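Side-chain contact in 2-oxoglutarate carboxylase small subunit (Hydrogenobacter thermophilus, PDB 7KCT), which is the ATP-grasp subunit of a carboxylase, built like a biotin carboxylase, and binds adenosine-5'-diphosphate, bicarbonate ion and magnesium: residues Q320-A324 / A325-L329. Residues are numbered along the deposited sequence; the frame is centred on the assembly and turned at random.
Sequences QIRIA and AGERL
Ala325 closes the last regular turn of helix 316-324, its N lying 3.2 Å from Ile321 O, and the chain beyond it leaves the helix through a Schellman motif. Glu327 N reaches back to Arg322 O at 2.9 Å, while Gly326 N bonds to Ile323 O, also at 2.9 Å. This is the textbook way for a helix to end: the 6-to-1 and 5-to-2 bonds of the motif close round a glycine. Gly326 makes the turn with a positive phi of 98°, a conformation in which a side chain would press against the preceding carbonyl oxygen. A water extends the motif: it donates to Ile323 O and, at 2.6 Å, to Glu327 O, so that Ile323 O is gripped twice.

The reversal brings Glu327 across Arg322 at a slant. With CG anti to its carbonyl carbon (chi1 -67°) and the rest of the chain extended, Glu327 passes over Arg322 O, its CB 3.3 Å away, and lays its carboxylate on the aliphatic part of the arginine. Glu327 OE2 meets Arg322 CG at 3.4 Å, and Glu327 OE1 meets Arg322 CD at the same distance. The charged groups are less closely engaged: Arg322 NE and Glu327 OE1 form a long salt bridge of 3.7 Å, the guanidinium and carboxylate planes being turned 47° apart. Arg322 also makes a cation-pi contact with Trp319, one turn earlier.

Lys225 and Tyr226, just beyond strand 215-223, hydrogen-bond to Ala324 O and Gly326 O, and Asp224 receives Leu329 N. Ile323 and Leu329 both pack on Leu222 of that strand, whereas Ile321 rests on Ala29 and Cys30 of helix 20-32, joining the ATP-grasp region to the N-terminal Rossmann-like one.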
loop_
_atom_site.group_PDB
_atom_site.type_symbol
_atom_site.label_atom_id
_atom_site.label_comp_id
_atom_site.label_asym_id
_atom_site.label_seq_id
_atom_site.Cartn_x
_atom_site.Cartn_y
_atom_site.Cartn_z
ATOM N N GLN A 320 -18.638 6.747 -4.891
ATOM C CA GLN A 320 -19.978 6.222 -4.683
ATOM C C GLN A 320 -20.689 7.018 -3.594
ATOM O O GLN A 320 -21.844 7.414 -3.739
ATOM C CB GLN A 320 -19.932 4.737 -4.310
ATOM C CG GLN A 320 -19.882 3.718 -5.457
ATOM C CD GLN A 320 -19.873 2.307 -4.924
ATOM O OE1 GLN A 320 -18.980 1.922 -4.143
ATOM N NE2 GLN A 320 -20.911 1.559 -5.244
ATOM N N ILE A 321 -20.010 7.223 -2.470
ATOM C CA ILE A 321 -20.653 7.822 -1.313
ATOM C C ILE A 321 -20.953 9.289 -1.567
ATOM O O ILE A 321 -22.024 9.774 -1.236
ATOM C CB ILE A 321 -19.763 7.637 -0.073
ATOM C CG1 ILE A 321 -19.678 6.144 0.267
ATOM C CG2 ILE A 321 -20.359 8.403 1.110
ATOM C CD1 ILE A 321 -18.540 5.794 1.144
ATOM N N ARG A 322 -20.024 10.011 -2.175
ATOM C CA ARG A 322 -20.260 11.401 -2.516
ATOM C C ARG A 322 -21.402 11.564 -3.513
ATOM O O ARG A 322 -22.170 12.532 -3.434
ATOM C CB ARG A 322 -18.997 11.997 -3.104
ATOM C CG ARG A 322 -17.904 12.302 -2.147
ATOM C CD ARG A 322 -16.619 12.677 -2.921
ATOM N NE ARG A 322 -15.757 13.352 -1.997
ATOM C CZ ARG A 322 -14.449 13.166 -1.884
ATOM N NH1 ARG A 322 -13.798 12.307 -2.676
ATOM N NH2 ARG A 322 -13.791 13.844 -0.942
ATOM N N ILE A 323 -21.435 10.708 -4.540
ATOM C CA ILE A 323 -22.484 10.742 -5.547
ATOM C C ILE A 323 -23.831 10.510 -4.902
ATOM O O ILE A 323 -24.810 11.186 -5.215
ATOM C CB ILE A 323 -22.198 9.688 -6.641
ATOM C CG1 ILE A 323 -21.165 10.152 -7.632
ATOM C CG2 ILE A 323 -23.456 9.295 -7.380
ATOM C CD1 ILE A 323 -20.543 8.986 -8.407
ATOM N N ALA A 324 -23.904 9.558 -3.972
ATOM C CA ALA A 324 -25.175 9.262 -3.326
ATOM C C ALA A 324 -25.655 10.437 -2.470
ATOM O O ALA A 324 -26.863 10.645 -2.336
ATOM C CB ALA A 324 -25.049 8.005 -2.467
ATOM N N ALA A 325 -24.737 11.229 -1.942
ATOM C CA ALA A 325 -25.072 12.454 -1.218
ATOM C C ALA A 325 -25.441 13.623 -2.139
ATOM O O ALA A 325 -25.848 14.691 -1.645
ATOM C CB ALA A 325 -23.870 12.861 -0.368
ATOM N N GLY A 326 -25.284 13.460 -3.455
ATOM C CA GLY A 326 -25.628 14.500 -4.405
ATOM C C GLY A 326 -24.482 15.355 -4.877
ATOM O O GLY A 326 -24.723 16.391 -5.517
ATOM N N GLU A 327 -23.253 15.015 -4.530
ATOM C CA GLU A 327 -22.140 15.769 -5.083
ATOM C C GLU A 327 -22.063 15.545 -6.584
ATOM O O GLU A 327 -22.476 14.501 -7.088
ATOM C CB GLU A 327 -20.807 15.362 -4.485
ATOM C CG GLU A 327 -20.657 15.712 -3.014
ATOM C CD GLU A 327 -19.238 15.572 -2.539
ATOM O OE1 GLU A 327 -18.314 15.603 -3.389
ATOM O OE2 GLU A 327 -19.045 15.440 -1.318
ATOM N N ARG A 328 -21.534 16.533 -7.295
ATOM C CA ARG A 328 -21.232 16.392 -8.708
ATOM C C ARG A 328 -19.917 15.642 -8.861
ATOM O O ARG A 328 -19.002 15.768 -8.034
ATOM C CB ARG A 328 -21.085 17.762 -9.388
ATOM C CG ARG A 328 -22.347 18.426 -9.802
ATOM C CD ARG A 328 -22.154 19.568 -10.830
ATOM N NE ARG A 328 -23.378 19.624 -11.614
ATOM C CZ ARG A 328 -24.519 20.141 -11.184
ATOM N NH1 ARG A 328 -24.647 20.688 -9.957
ATOM N NH2 ARG A 328 -25.578 20.095 -11.959
ATOM N N LEU A 329 -19.826 14.876 -9.944
ATOM C CA LEU A 329 -18.587 14.202 -10.313
ATOM C C LEU A 329 -17.591 15.228 -10.847
ATOM O O LEU A 329 -17.876 15.931 -11.821
ATOM C CB LEU A 329 -18.908 13.105 -11.330
ATOM C CG LEU A 329 -17.911 12.005 -11.680
ATOM C CD1 LEU A 329 -17.172 11.609 -10.403
ATOM C CD2 LEU A 329 -18.630 10.792 -12.255
HETATM O O HOH W 1 -24.512 13.021 -7.623
#